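Local coordinates for protein probable ribosomal RNA small subunit methyltransferase (Thermus thermophilus, PDB 3DMH) that methylates the exocyclic N2 amino group of a guanosine in 16S ribosomal RNA, taking the methyl group from S-adenosylmethionine, at residues E47-L52 with G65-E70; V69-T74 with L87-A92; W95-G100 with A126-M131; L107-G112 with L135-D140; S121-A126 with P181-W186. All blocks are in the same frame, centred on the assembly; numbering follows the deposited sequence.

Interaction 1: E47-L52 with G65-E70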
# COMPACT_ATOMS: atom_id res chain seq x y z
N GLU A 47 -28.67 -6.71 7.28
CA GLU A 47 -28.05 -8.03 7.44
C GLU A 47 -26.65 -8.14 6.88
O GLU A 47 -25.84 -8.90 7.39
CB GLU A 47 -28.91 -9.10 6.75
CG GLU A 47 -30.21 -9.43 7.48
CD GLU A 47 -31.23 -8.31 7.44
OE1 GLU A 47 -31.33 -7.63 6.39
OE2 GLU A 47 -31.92 -8.09 8.46
N ARG A 48 -26.37 -7.38 5.81
CA ARG A 48 -25.10 -7.51 5.07
C ARG A 48 -24.29 -6.21 5.10
O ARG A 48 -24.76 -5.17 4.64
CB ARG A 48 -25.37 -7.88 3.62
CG ARG A 48 -26.19 -9.15 3.44
CD ARG A 48 -26.96 -9.10 2.11
NE ARG A 48 -27.87 -7.94 2.06
CZ ARG A 48 -28.50 -7.51 0.97
NH1 ARG A 48 -28.37 -8.13 -0.20
NH2 ARG A 48 -29.28 -6.44 1.05
N ALA A 49 -23.07 -6.28 5.62
CA ALA A 49 -22.19 -5.11 5.69
C ALA A 49 -20.94 -5.31 4.85
O ALA A 49 -20.47 -6.44 4.68
CB ALA A 49 -21.77 -4.82 7.14
N LEU A 50 -20.38 -4.20 4.38
CA LEU A 50 -19.13 -4.21 3.63
C LEU A 50 -18.19 -3.16 4.22
O LEU A 50 -18.55 -2.00 4.33
CB LEU A 50 -19.41 -3.88 2.15
CG LEU A 50 -18.21 -3.90 1.18
CD1 LEU A 50 -17.64 -5.28 1.04
CD2 LEU A 50 -18.65 -3.33 -0.20
N ASP A 51 -16.97 -3.57 4.59
CA ASP A 51 -15.93 -2.61 5.01
C ASP A 51 -14.96 -2.41 3.86
O ASP A 51 -14.32 -3.37 3.41
CB ASP A 51 -15.18 -3.18 6.23
CG ASP A 51 -14.24 -2.18 6.86
OD1 ASP A 51 -13.74 -1.26 6.19
OD2 ASP A 51 -13.93 -2.39 8.06
N LEU A 52 -14.86 -1.17 3.36
CA LEU A 52 -14.05 -0.87 2.17
C LEU A 52 -12.60 -0.47 2.46
O LEU A 52 -11.83 -0.22 1.53
CB LEU A 52 -14.72 0.23 1.32
CG LEU A 52 -15.99 -0.23 0.61
CD1 LEU A 52 -16.61 0.98 -0.11
CD2 LEU A 52 -15.69 -1.34 -0.38
N GLY A 65 -20.47 -10.92 13.96
CA GLY A 65 -21.34 -11.73 14.81
C GLY A 65 -22.77 -11.24 14.94
O GLY A 65 -23.65 -11.99 15.37
N ARG A 66 -23.01 -9.97 14.57
CA ARG A 66 -24.37 -9.40 14.55
C ARG A 66 -24.91 -9.24 13.12
O ARG A 66 -26.13 -9.17 12.89
CB ARG A 66 -24.37 -8.06 15.27
CG ARG A 66 -24.01 -8.20 16.75
CD ARG A 66 -25.05 -7.48 17.59
NE ARG A 66 -24.59 -6.16 17.97
CZ ARG A 66 -25.39 -5.15 18.31
NH1 ARG A 66 -26.71 -5.30 18.29
NH2 ARG A 66 -24.87 -3.99 18.65
N MET A 67 -23.99 -9.18 12.16
CA MET A 67 -24.27 -8.97 10.75
C MET A 67 -23.32 -9.88 9.99
O MET A 67 -22.29 -10.28 10.55
CB MET A 67 -23.89 -7.54 10.33
CG MET A 67 -24.79 -6.49 10.87
SD MET A 67 -24.46 -4.95 10.05
CE MET A 67 -25.16 -5.29 8.44
N ALA A 68 -23.63 -10.16 8.73
CA ALA A 68 -22.62 -10.73 7.83
C ALA A 68 -21.74 -9.57 7.40
O ALA A 68 -22.24 -8.56 6.91
CB ALA A 68 -23.27 -11.38 6.63
N VAL A 69 -20.44 -9.69 7.61
CA VAL A 69 -19.53 -8.61 7.25
C VAL A 69 -18.48 -9.08 6.24
O VAL A 69 -17.74 -10.04 6.51
CB VAL A 69 -18.80 -8.04 8.48
CG1 VAL A 69 -17.89 -6.87 8.09
CG2 VAL A 69 -19.80 -7.62 9.56
N GLU A 70 -18.43 -8.41 5.10
CA GLU A 70 -17.39 -8.65 4.11
C GLU A 70 -16.42 -7.47 4.17
O GLU A 70 -16.79 -6.37 4.57
CB GLU A 70 -18.02 -8.79 2.72
CG GLU A 70 -17.03 -8.99 1.56
CD GLU A 70 -16.21 -10.27 1.68
OE1 GLU A 70 -16.56 -11.24 0.97
OE2 GLU A 70 -15.23 -10.31 2.47
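In the Rossmann-like sheet of the N-terminal half of the chain, strands 48-51 and 68-73 run side by side and parallel, pairing Arg48 with Ala68, Ala49 with Val69 and Leu50 with Glu70. The short segments 48-51 and 68-70 diverge by 25°. Four backbone hydrogen bonds tie them: Ala68 N to Glu47 O, Ala49 N to Ala68 O (2.7 Å), Glu70 N to Ala49 O (2.9 Å) and Asp51 N to Glu70 O. Ala49 thus gives its N-H to the residue before its bridge partner and its carbonyl to the one after, as parallel pairing requires.

The side chains split between the two faces. On that of Ala49 and Val69, Ala49 CB has Val69 CG2 at 4.2 Å. Met67, just before the strand, adds to this side: its chain is bent at the sulfur (chi3 72°), and the terminal CE comes 3.7 Å from Ala49 CB while also resting 3.6 Å from Arg48 N, against the backbone itself. On the face of Arg48 and Ala68, Leu50 and Glu70 both place CG anti to the backbone N, and their side chains cross obliquely, with Leu50 CD1 3.8 Å from Glu70 CG. Leu50 packs onward against Ala128 of helix 115-128, while the guanidinium of Arg48 is paired with Asp103 of the adjoining strand. The parallel pairing and the strand order 3-2-1-4-5-7-6 of the sheet are those of the class I methyltransferase fold.

Interaction 2: V69-T74 with L87-A92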
# COMPACT_ATOMS: atom_id res chain seq x y z
N VAL A 69 -20.44 -9.69 7.61
CA VAL A 69 -19.53 -8.61 7.25
C VAL A 69 -18.48 -9.08 6.24
O VAL A 69 -17.74 -10.04 6.51
CB VAL A 69 -18.80 -8.04 8.48
CG1 VAL A 69 -17.89 -6.87 8.09
CG2 VAL A 69 -19.80 -7.62 9.56
N GLU A 70 -18.43 -8.41 5.10
CA GLU A 70 -17.39 -8.65 4.11
C GLU A 70 -16.42 -7.47 4.17
O GLU A 70 -16.79 -6.37 4.57
CB GLU A 70 -18.02 -8.79 2.72
CG GLU A 70 -17.03 -8.99 1.56
CD GLU A 70 -16.21 -10.27 1.68
OE1 GLU A 70 -16.56 -11.24 0.97
OE2 GLU A 70 -15.23 -10.31 2.47
N ARG A 71 -15.16 -7.72 3.82
CA ARG A 71 -14.11 -6.69 3.92
C ARG A 71 -13.29 -6.76 2.66
O ARG A 71 -12.86 -7.85 2.29
CB ARG A 71 -13.21 -6.98 5.13
CG ARG A 71 -13.95 -7.02 6.45
CD ARG A 71 -13.05 -7.59 7.56
NE ARG A 71 -13.80 -7.56 8.82
CZ ARG A 71 -14.73 -8.45 9.16
NH1 ARG A 71 -15.01 -9.52 8.39
NH2 ARG A 71 -15.40 -8.29 10.29
N LEU A 72 -13.08 -5.62 2.02
CA LEU A 72 -12.20 -5.57 0.83
C LEU A 72 -10.94 -4.82 1.20
O LEU A 72 -11.02 -3.65 1.58
CB LEU A 72 -12.92 -4.87 -0.35
CG LEU A 72 -14.28 -5.48 -0.72
CD1 LEU A 72 -14.75 -4.82 -2.01
CD2 LEU A 72 -14.27 -6.98 -0.89
N GLU A 73 -9.78 -5.46 1.03
CA GLU A 73 -8.56 -4.86 1.50
C GLU A 73 -7.43 -5.02 0.48
O GLU A 73 -7.27 -6.09 -0.14
CB GLU A 73 -8.19 -5.49 2.83
CG GLU A 73 -6.85 -5.04 3.44
CD GLU A 73 -6.77 -3.54 3.63
OE1 GLU A 73 -7.55 -2.99 4.42
OE2 GLU A 73 -5.93 -2.86 2.99
N THR A 74 -6.69 -3.93 0.28
CA THR A 74 -5.61 -3.90 -0.69
C THR A 74 -4.24 -4.27 -0.13
O THR A 74 -3.35 -4.66 -0.89
CB THR A 74 -5.47 -2.50 -1.34
OG1 THR A 74 -5.37 -1.53 -0.29
CG2 THR A 74 -6.71 -2.16 -2.16
N LEU A 87 -11.51 -13.14 10.36
CA LEU A 87 -12.45 -12.15 9.81
C LEU A 87 -12.45 -12.29 8.31
O LEU A 87 -11.39 -12.18 7.70
CB LEU A 87 -12.02 -10.73 10.22
CG LEU A 87 -11.98 -10.42 11.73
CD1 LEU A 87 -11.42 -9.04 11.99
CD2 LEU A 87 -13.37 -10.57 12.35
N GLN A 88 -13.62 -12.54 7.72
CA GLN A 88 -13.75 -12.69 6.26
C GLN A 88 -13.18 -11.43 5.63
O GLN A 88 -13.52 -10.32 6.03
CB GLN A 88 -15.22 -12.85 5.89
CG GLN A 88 -15.41 -13.18 4.41
CD GLN A 88 -16.86 -13.34 4.05
OE1 GLN A 88 -17.44 -12.47 3.41
NE2 GLN A 88 -17.45 -14.46 4.45
N ALA A 89 -12.32 -11.63 4.63
CA ALA A 89 -11.70 -10.51 3.96
C ALA A 89 -11.23 -10.99 2.62
O ALA A 89 -10.78 -12.13 2.47
CB ALA A 89 -10.55 -9.96 4.76
N ARG A 90 -11.33 -10.11 1.63
CA ARG A 90 -10.84 -10.45 0.29
C ARG A 90 -9.77 -9.48 -0.12
O ARG A 90 -9.84 -8.30 0.19
CB ARG A 90 -11.96 -10.32 -0.75
CG ARG A 90 -13.24 -11.05 -0.40
CD ARG A 90 -13.03 -12.51 -0.16
NE ARG A 90 -14.31 -13.16 0.13
CZ ARG A 90 -14.46 -14.46 0.36
NH1 ARG A 90 -13.42 -15.27 0.40
NH2 ARG A 90 -15.67 -14.94 0.59
N LEU A 91 -8.82 -9.99 -0.91
CA LEU A 91 -7.81 -9.19 -1.56
C LEU A 91 -8.53 -8.48 -2.72
O LEU A 91 -8.80 -9.08 -3.76
CB LEU A 91 -6.72 -10.12 -2.08
CG LEU A 91 -5.96 -10.88 -0.99
CD1 LEU A 91 -5.40 -12.15 -1.62
CD2 LEU A 91 -4.86 -10.00 -0.38
N ALA A 92 -8.84 -7.21 -2.52
CA ALA A 92 -9.75 -6.54 -3.45
C ALA A 92 -9.66 -5.04 -3.37
O ALA A 92 -9.41 -4.49 -2.31
CB ALA A 92 -11.17 -6.99 -3.19
O HOH W 1 -10.11 -2.15 -0.65
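Arg71 and Gln88 carry much of this contact between strands 68-73 and 90-91, the two strands of a beta-alpha-beta unit whose helix is 76-84; Ala92 covers its far end. The Arg71 chain, extended from CG to NE, passes Gln88 O, which CD approaches to 3.2 Å; NH1 then donates to Gln88 O (2.9 Å, 167°), which it meets on a lone pair, in the carbonyl plane and in its own guanidinium plane. Leu87 CB sits 3.6 Å above one face of that guanidinium, over the centre, and Val69 CG1 occupies the opposite face nearer the rim. NH2 is paired with Glu64.

Aliphatic CG of Gln88 lies 3.5 Å from Glu70 OE2. The carboxylate of Glu70 is gripped twice: OE1 takes Arg90 NE in a salt bridge (3.1 Å) on its syn side, 26° out of the carboxylate plane, while OE2 uses its anti lone pair for Arg71 N.

Ala92 CB packs on Leu72 CD2 at 3.9 Å, and its N-H reaches Glu73 O (3.1 Å) from above the carbonyl plane. Between the two ends, Arg90 bonds through N to Arg71 O and through O to Glu73 N.

Directed bonds thus hold the charged ends of Glu70, Arg71 and Arg90 at the start, whereas direct contacts at the finish are apolar packing and backbone bonds.

Interaction 3: W95-G100 with A126-M131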
# COMPACT_ATOMS: atom_id res chain seq x y z
N TRP A 95 -13.48 -0.58 -5.36
CA TRP A 95 -14.41 -0.56 -6.49
C TRP A 95 -14.68 -1.91 -7.14
O TRP A 95 -15.39 -2.00 -8.17
CB TRP A 95 -13.98 0.47 -7.54
CG TRP A 95 -12.57 0.30 -7.98
CD1 TRP A 95 -12.13 -0.49 -8.99
CD2 TRP A 95 -11.41 0.94 -7.43
NE1 TRP A 95 -10.76 -0.38 -9.13
CE2 TRP A 95 -10.29 0.49 -8.18
CE3 TRP A 95 -11.20 1.86 -6.39
CZ2 TRP A 95 -8.98 0.93 -7.91
CZ3 TRP A 95 -9.89 2.30 -6.12
CH2 TRP A 95 -8.80 1.82 -6.88
N GLU A 96 -14.15 -2.97 -6.55
CA GLU A 96 -14.51 -4.32 -6.95
C GLU A 96 -15.73 -4.82 -6.18
O GLU A 96 -16.17 -5.94 -6.40
CB GLU A 96 -13.32 -5.28 -6.83
CG GLU A 96 -12.25 -5.02 -7.91
CD GLU A 96 -11.02 -5.89 -7.78
OE1 GLU A 96 -10.66 -6.23 -6.63
OE2 GLU A 96 -10.43 -6.24 -8.83
N ALA A 97 -16.28 -3.97 -5.31
CA ALA A 97 -17.46 -4.33 -4.52
C ALA A 97 -18.66 -4.67 -5.40
O ALA A 97 -18.88 -4.03 -6.41
CB ALA A 97 -17.84 -3.21 -3.55
N ALA A 98 -19.38 -5.71 -5.00
CA ALA A 98 -20.63 -6.11 -5.65
C ALA A 98 -21.68 -5.00 -5.57
O ALA A 98 -21.94 -4.44 -4.49
CB ALA A 98 -21.16 -7.39 -5.02
N ALA A 99 -22.31 -4.67 -6.69
CA ALA A 99 -23.28 -3.58 -6.69
C ALA A 99 -24.63 -4.00 -6.07
O ALA A 99 -25.16 -5.09 -6.36
CB ALA A 99 -23.46 -3.06 -8.11
N GLY A 100 -25.15 -3.14 -5.20
CA GLY A 100 -26.51 -3.26 -4.64
C GLY A 100 -26.74 -4.41 -3.68
O GLY A 100 -27.89 -4.80 -3.44
N ALA A 126 -21.32 3.90 -2.61
CA ALA A 126 -22.66 4.24 -3.11
C ALA A 126 -23.24 3.11 -3.98
O ALA A 126 -24.42 2.76 -3.85
CB ALA A 126 -22.63 5.57 -3.86
N ARG A 127 -22.40 2.53 -4.84
CA ARG A 127 -22.81 1.43 -5.70
C ARG A 127 -23.09 0.13 -4.93
O ARG A 127 -24.02 -0.61 -5.28
CB ARG A 127 -21.75 1.19 -6.79
CG ARG A 127 -21.55 2.40 -7.70
CD ARG A 127 -20.63 2.12 -8.89
NE ARG A 127 -21.10 1.00 -9.71
CZ ARG A 127 -22.00 1.10 -10.68
NH1 ARG A 127 -22.54 2.28 -10.97
NH2 ARG A 127 -22.36 0.02 -11.36
N ALA A 128 -22.30 -0.14 -3.89
CA ALA A 128 -22.45 -1.36 -3.11
C ALA A 128 -23.76 -1.45 -2.36
O ALA A 128 -24.27 -2.55 -2.12
CB ALA A 128 -21.27 -1.49 -2.13
N LEU A 129 -24.27 -0.30 -1.94
CA LEU A 129 -25.48 -0.21 -1.14
C LEU A 129 -26.74 -0.47 -1.96
O LEU A 129 -26.87 0.01 -3.08
CB LEU A 129 -25.58 1.17 -0.47
CG LEU A 129 -24.63 1.43 0.71
CD1 LEU A 129 -24.72 2.90 1.15
CD2 LEU A 129 -24.92 0.50 1.89
N ARG A 130 -27.67 -1.22 -1.38
CA ARG A 130 -29.05 -1.24 -1.88
C ARG A 130 -29.66 0.14 -1.65
O ARG A 130 -29.18 0.92 -0.85
CB ARG A 130 -29.88 -2.28 -1.12
CG ARG A 130 -30.12 -1.94 0.35
CD ARG A 130 -31.21 -2.77 0.97
NE ARG A 130 -31.32 -2.59 2.42
CZ ARG A 130 -32.00 -1.62 3.03
NH1 ARG A 130 -32.65 -0.70 2.31
NH2 ARG A 130 -32.06 -1.56 4.35
N MET A 131 -30.76 0.43 -2.34
CA MET A 131 -31.49 1.65 -2.03
C MET A 131 -31.93 1.61 -0.57
O MET A 131 -32.44 0.59 -0.10
CB MET A 131 -32.71 1.76 -2.94
CG MET A 131 -33.39 3.14 -2.94
SD MET A 131 -32.31 4.52 -3.40
CE MET A 131 -31.70 4.03 -5.00
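Ala99 and Gly100 meet Arg127 where helix 115-128 ends, in a beta-alpha-beta crossover of the N-terminal Rossmann-like sheet; residues 95-100 belong to the loop that leads into strand 102-108, the first strand of that crossover.

Arg127 contributes its main chain. The carbonyl O, on the last turn of the helix, accepts Gly100 N (2.8 Å, N-H...O angle 146°) in the carbonyl plane, and the same oxygen has Ala99 CA at 3.4 Å in a CA-H...O contact. A helix-end carbonyl is thereby given a donor from the passing loop. The guanidinium of Arg127 turns to another partner, Pro180 O.

Ala128 follows as the last helical residue. Its CA approaches Ala98 O at 3.4 Å, the second CA-H...O contact, and its CB meets Ala97 CB at 4.1 Å; both methyl groups also touch Leu50, so the apolar layer on the sheet continues through them.

At Leu129 the chain leaves helical geometry, and its carbonyl O comes near Gly100 CA. Gly100 itself has a positive phi of 69° as the loop bends into the next strand.

Arg130 then swings its chain off, NE pairing with Asp103; what it leaves at the loop is CB, 4.0 Å from Gly100 O.

Interaction 4: L107-G112 with L135-D140. With SO4 (sulfate ion), chain C.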
# COMPACT_ATOMS: atom_id res chain seq x y z
N LEU A 107 -16.58 2.94 5.83
CA LEU A 107 -15.42 3.47 5.10
C LEU A 107 -14.68 4.49 5.95
O LEU A 107 -15.14 5.64 6.14
CB LEU A 107 -15.85 4.09 3.75
CG LEU A 107 -14.78 4.81 2.94
CD1 LEU A 107 -13.68 3.83 2.52
CD2 LEU A 107 -15.42 5.42 1.73
N ALA A 108 -13.55 4.05 6.51
CA ALA A 108 -12.54 4.98 7.00
C ALA A 108 -11.90 5.61 5.76
O ALA A 108 -11.35 4.90 4.91
CB ALA A 108 -11.50 4.24 7.85
N LEU A 109 -12.01 6.92 5.62
CA LEU A 109 -11.48 7.60 4.44
C LEU A 109 -10.00 7.35 4.23
O LEU A 109 -9.19 7.66 5.12
CB LEU A 109 -11.71 9.10 4.55
CG LEU A 109 -13.18 9.45 4.31
CD1 LEU A 109 -13.51 10.82 4.96
CD2 LEU A 109 -13.46 9.47 2.83
N PRO A 110 -9.63 6.77 3.07
CA PRO A 110 -8.22 6.51 2.78
C PRO A 110 -7.53 7.78 2.26
O PRO A 110 -6.99 7.80 1.14
CB PRO A 110 -8.29 5.42 1.69
CG PRO A 110 -9.57 5.72 0.95
CD PRO A 110 -10.53 6.28 2.00
N ALA A 111 -7.53 8.83 3.08
CA ALA A 111 -7.13 10.16 2.64
C ALA A 111 -5.67 10.20 2.18
O ALA A 111 -5.31 10.98 1.28
CB ALA A 111 -7.37 11.18 3.75
N GLY A 112 -4.84 9.37 2.81
CA GLY A 112 -3.41 9.35 2.49
C GLY A 112 -3.11 8.87 1.08
O GLY A 112 -2.03 9.17 0.54
N LEU A 135 -24.24 4.34 5.07
CA LEU A 135 -22.78 4.41 5.02
C LEU A 135 -22.25 5.11 6.26
O LEU A 135 -22.65 6.24 6.56
CB LEU A 135 -22.32 5.17 3.76
CG LEU A 135 -20.86 5.60 3.68
CD1 LEU A 135 -19.89 4.40 3.64
CD2 LEU A 135 -20.60 6.51 2.47
N TYR A 136 -21.36 4.44 6.98
CA TYR A 136 -20.58 5.09 8.03
C TYR A 136 -19.30 5.58 7.38
O TYR A 136 -18.56 4.78 6.80
CB TYR A 136 -20.19 4.10 9.13
CG TYR A 136 -21.26 3.88 10.16
CD1 TYR A 136 -21.51 4.83 11.16
CD2 TYR A 136 -22.01 2.72 10.15
CE1 TYR A 136 -22.51 4.62 12.11
CE2 TYR A 136 -23.02 2.50 11.09
CZ TYR A 136 -23.26 3.44 12.07
OH TYR A 136 -24.24 3.20 13.00
N LEU A 137 -19.08 6.89 7.45
CA LEU A 137 -17.93 7.51 6.81
C LEU A 137 -17.09 8.17 7.89
O LEU A 137 -17.57 9.05 8.61
CB LEU A 137 -18.40 8.56 5.79
CG LEU A 137 -17.30 9.16 4.92
CD1 LEU A 137 -16.80 8.16 3.89
CD2 LEU A 137 -17.83 10.44 4.27
N ALA A 138 -15.82 7.77 8.03
CA ALA A 138 -15.01 8.34 9.10
C ALA A 138 -13.75 8.99 8.55
O ALA A 138 -13.20 8.57 7.54
CB ALA A 138 -14.63 7.27 10.13
N GLY A 139 -13.28 10.04 9.22
CA GLY A 139 -12.04 10.66 8.77
C GLY A 139 -11.58 11.78 9.67
O GLY A 139 -11.92 11.82 10.86
N ASP A 140 -10.83 12.70 9.07
CA ASP A 140 -10.05 13.70 9.79
C ASP A 140 -10.28 15.04 9.11
O ASP A 140 -10.08 15.18 7.90
CB ASP A 140 -8.57 13.27 9.68
CG ASP A 140 -7.61 14.14 10.49
OD1 ASP A 140 -7.97 15.26 10.92
OD2 ASP A 140 -6.46 13.68 10.66
S SO4 C . -4.74 5.79 4.20
O1 SO4 C . -5.75 4.77 4.54
O2 SO4 C . -4.49 5.84 2.77
O3 SO4 C . -5.24 7.11 4.62
O4 SO4 C . -3.52 5.47 4.93
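Leu107 and Leu137 stand side by side on neighbouring parallel strands, pointing the same way, within a beta-alpha-beta crossover: strand 102-108, helix 115-128 and strand 133-140 of the N-terminal Rossmann-like sheet. Each leucine sets CG anti to its backbone N (chi1 174° and -172°), and they touch through Leu107 CD2 and Leu137 CD1, 3.8 Å apart. Both lean on Leu122 of the crossover helix. Beside them, Leu135 CD1 touches Leu107 CB.

Leu109, just beyond the end of its strand, slants across Leu137 instead. Its CD2 comes 3.7 Å from Leu137 CD1, so Leu137 CD1 touches both Leu107 and Leu109 of the other segment. Leu109 CD1 comes 4.1 Å from Gly139 CA, on the side where a side chain at that residue would collide with it. The opposite face carries the small Ala108 and Ala138, covered by helix 33-41.

Three backbone hydrogen bonds fix this alignment: Leu107 N to Tyr136 O, Ala138 N to Leu107 O and Leu109 N to Ala138 O, the last at 2.8 Å and nearly straight (174°).

Past the strand, Pro110 centres an inverse gamma turn, and the chain enters a 3-10 turn that holds a sulfate, probably from the crystallisation liquor; Gly112 N donates to sulfate O3 at 2.9 Å.

Interaction 5: S121-A126 with P181-W186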
# COMPACT_ATOMS: atom_id res chain seq x y z
N SER A 121 -13.46 5.20 -3.97
CA SER A 121 -13.98 4.51 -2.78
C SER A 121 -15.39 4.97 -2.40
O SER A 121 -16.24 4.15 -2.04
CB SER A 121 -13.03 4.68 -1.58
OG SER A 121 -11.80 4.01 -1.84
N LEU A 122 -15.62 6.28 -2.50
CA LEU A 122 -16.95 6.85 -2.23
C LEU A 122 -17.98 6.32 -3.22
O LEU A 122 -19.08 5.92 -2.82
CB LEU A 122 -16.91 8.38 -2.28
CG LEU A 122 -16.18 9.05 -1.10
CD1 LEU A 122 -16.04 10.56 -1.33
CD2 LEU A 122 -16.89 8.76 0.22
N VAL A 123 -17.64 6.31 -4.50
CA VAL A 123 -18.56 5.77 -5.51
C VAL A 123 -18.78 4.27 -5.34
O VAL A 123 -19.91 3.79 -5.46
CB VAL A 123 -18.09 6.09 -6.94
CG1 VAL A 123 -19.10 5.56 -7.95
CG2 VAL A 123 -17.93 7.59 -7.12
N ALA A 124 -17.71 3.52 -5.03
CA ALA A 124 -17.86 2.10 -4.76
C ALA A 124 -18.86 1.88 -3.61
O ALA A 124 -19.68 0.95 -3.66
CB ALA A 124 -16.52 1.48 -4.40
N ALA A 125 -18.75 2.71 -2.57
CA ALA A 125 -19.66 2.61 -1.42
C ALA A 125 -21.10 2.84 -1.84
O ALA A 125 -21.99 2.06 -1.49
CB ALA A 125 -19.27 3.59 -0.33
N ALA A 126 -21.32 3.90 -2.61
CA ALA A 126 -22.66 4.24 -3.11
C ALA A 126 -23.24 3.11 -3.98
O ALA A 126 -24.42 2.76 -3.85
CB ALA A 126 -22.63 5.57 -3.86
N PRO A 181 -21.97 5.81 -12.39
CA PRO A 181 -20.93 4.86 -12.80
C PRO A 181 -19.62 5.17 -12.06
O PRO A 181 -19.43 6.28 -11.54
CB PRO A 181 -20.78 5.12 -14.30
CG PRO A 181 -22.07 5.79 -14.71
CD PRO A 181 -22.42 6.64 -13.53
N LEU A 182 -18.74 4.17 -11.97
CA LEU A 182 -17.41 4.41 -11.44
C LEU A 182 -16.71 5.45 -12.31
O LEU A 182 -16.90 5.45 -13.53
CB LEU A 182 -16.58 3.13 -11.42
CG LEU A 182 -16.89 2.09 -10.34
CD1 LEU A 182 -16.15 0.79 -10.63
CD2 LEU A 182 -16.55 2.64 -8.95
N PRO A 183 -15.88 6.31 -11.69
CA PRO A 183 -15.06 7.21 -12.50
C PRO A 183 -14.00 6.41 -13.26
O PRO A 183 -13.77 5.24 -12.95
CB PRO A 183 -14.40 8.13 -11.47
CG PRO A 183 -15.03 7.80 -10.14
CD PRO A 183 -15.61 6.44 -10.25
N SER A 184 -13.41 7.02 -14.29
CA SER A 184 -12.28 6.43 -14.99
C SER A 184 -11.14 6.30 -14.00
O SER A 184 -10.85 7.24 -13.26
CB SER A 184 -11.87 7.34 -16.15
OG SER A 184 -11.03 6.64 -17.05
N LEU A 185 -10.51 5.13 -13.98
CA LEU A 185 -9.55 4.83 -12.92
C LEU A 185 -8.10 4.78 -13.38
O LEU A 185 -7.19 5.07 -12.61
CB LEU A 185 -9.91 3.50 -12.27
CG LEU A 185 -11.27 3.45 -11.58
CD1 LEU A 185 -11.70 2.01 -11.41
CD2 LEU A 185 -11.23 4.19 -10.24
N TRP A 186 -7.89 4.38 -14.62
CA TRP A 186 -6.54 4.20 -15.11
C TRP A 186 -5.96 5.47 -15.69
O TRP A 186 -6.64 6.20 -16.42
CB TRP A 186 -6.50 3.09 -16.14
CG TRP A 186 -6.57 1.72 -15.57
CD1 TRP A 186 -7.68 0.94 -15.45
CD2 TRP A 186 -5.47 0.95 -15.05
NE1 TRP A 186 -7.35 -0.28 -14.88
CE2 TRP A 186 -6.00 -0.29 -14.63
CE3 TRP A 186 -4.10 1.19 -14.90
CZ2 TRP A 186 -5.20 -1.30 -14.07
CZ3 TRP A 186 -3.30 0.19 -14.34
CH2 TRP A 186 -3.86 -1.04 -13.93
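The flat group that meets Val123 is the peptide carbonyl of Pro181, whose oxygen lies 3.7 Å from Val123 CG1; no aromatic ring meets across this contact. The puckered ring of Pro183 turns CD and CG to the same valine: the two side chains reach toward each other tip to tip, with Val123 CG2 4.1 Å from Pro183 CD.

Val123 therefore uses both methyl groups. With CG1 anti to the backbone N (chi1 -178°), they divide the loop between them, CG1 going to Pro181 and Leu182, CG2 to Pro183. Leu182 answers with one branch, CD2, which meets Val123 CG1 at 4.0 Å and also lies 4.2 Å from Ala124 N; the two side chains pass each other at a slant.

No hydrogen bond joins the two segments, and only 150 Å² is buried, so the contact is modest and wholly of van der Waals kind. Next to it, Arg127 NH1 bonds Pro180 O; Ala126 O is bound by Lys175 NZ.

Helix 115-128 has its inner side, with Leu122 and Ala125, turned to the sheet, and Val123 meets the linker from another side. The helix is the beta-alpha-beta crossover helix of the Rossmann-like sheet, and the loop between strands 168-174 and 187-193 packs on it.

How the interactions relate
All five contacts lie in the N-terminal half of the chain, built on a seven-stranded sheet. Interactions 1, 2 and 4 are pairings within it. Interactions 1 and 2, with centres 10 Å apart, share strand 68-73, and interaction 1 adjoins interaction 4 because strands 48-51 and 102-108 are neighbours. Interactions 3 and 5, also 10 Å apart, share helix 115-128, which packs on that sheet. Along the chain, interactions 1 and 2 close before 3, 4 and 5, which interlock. The C-terminal sheet repeats the strand order, yet the guanosine pocket (Asp213 to Tyr365) belongs to that half. Interaction 2 comes near bound S-adenosylmethionine, the side chain of Thr74 lying about 9 Å from it; the other four build the N-terminal fold away from the annotated sites.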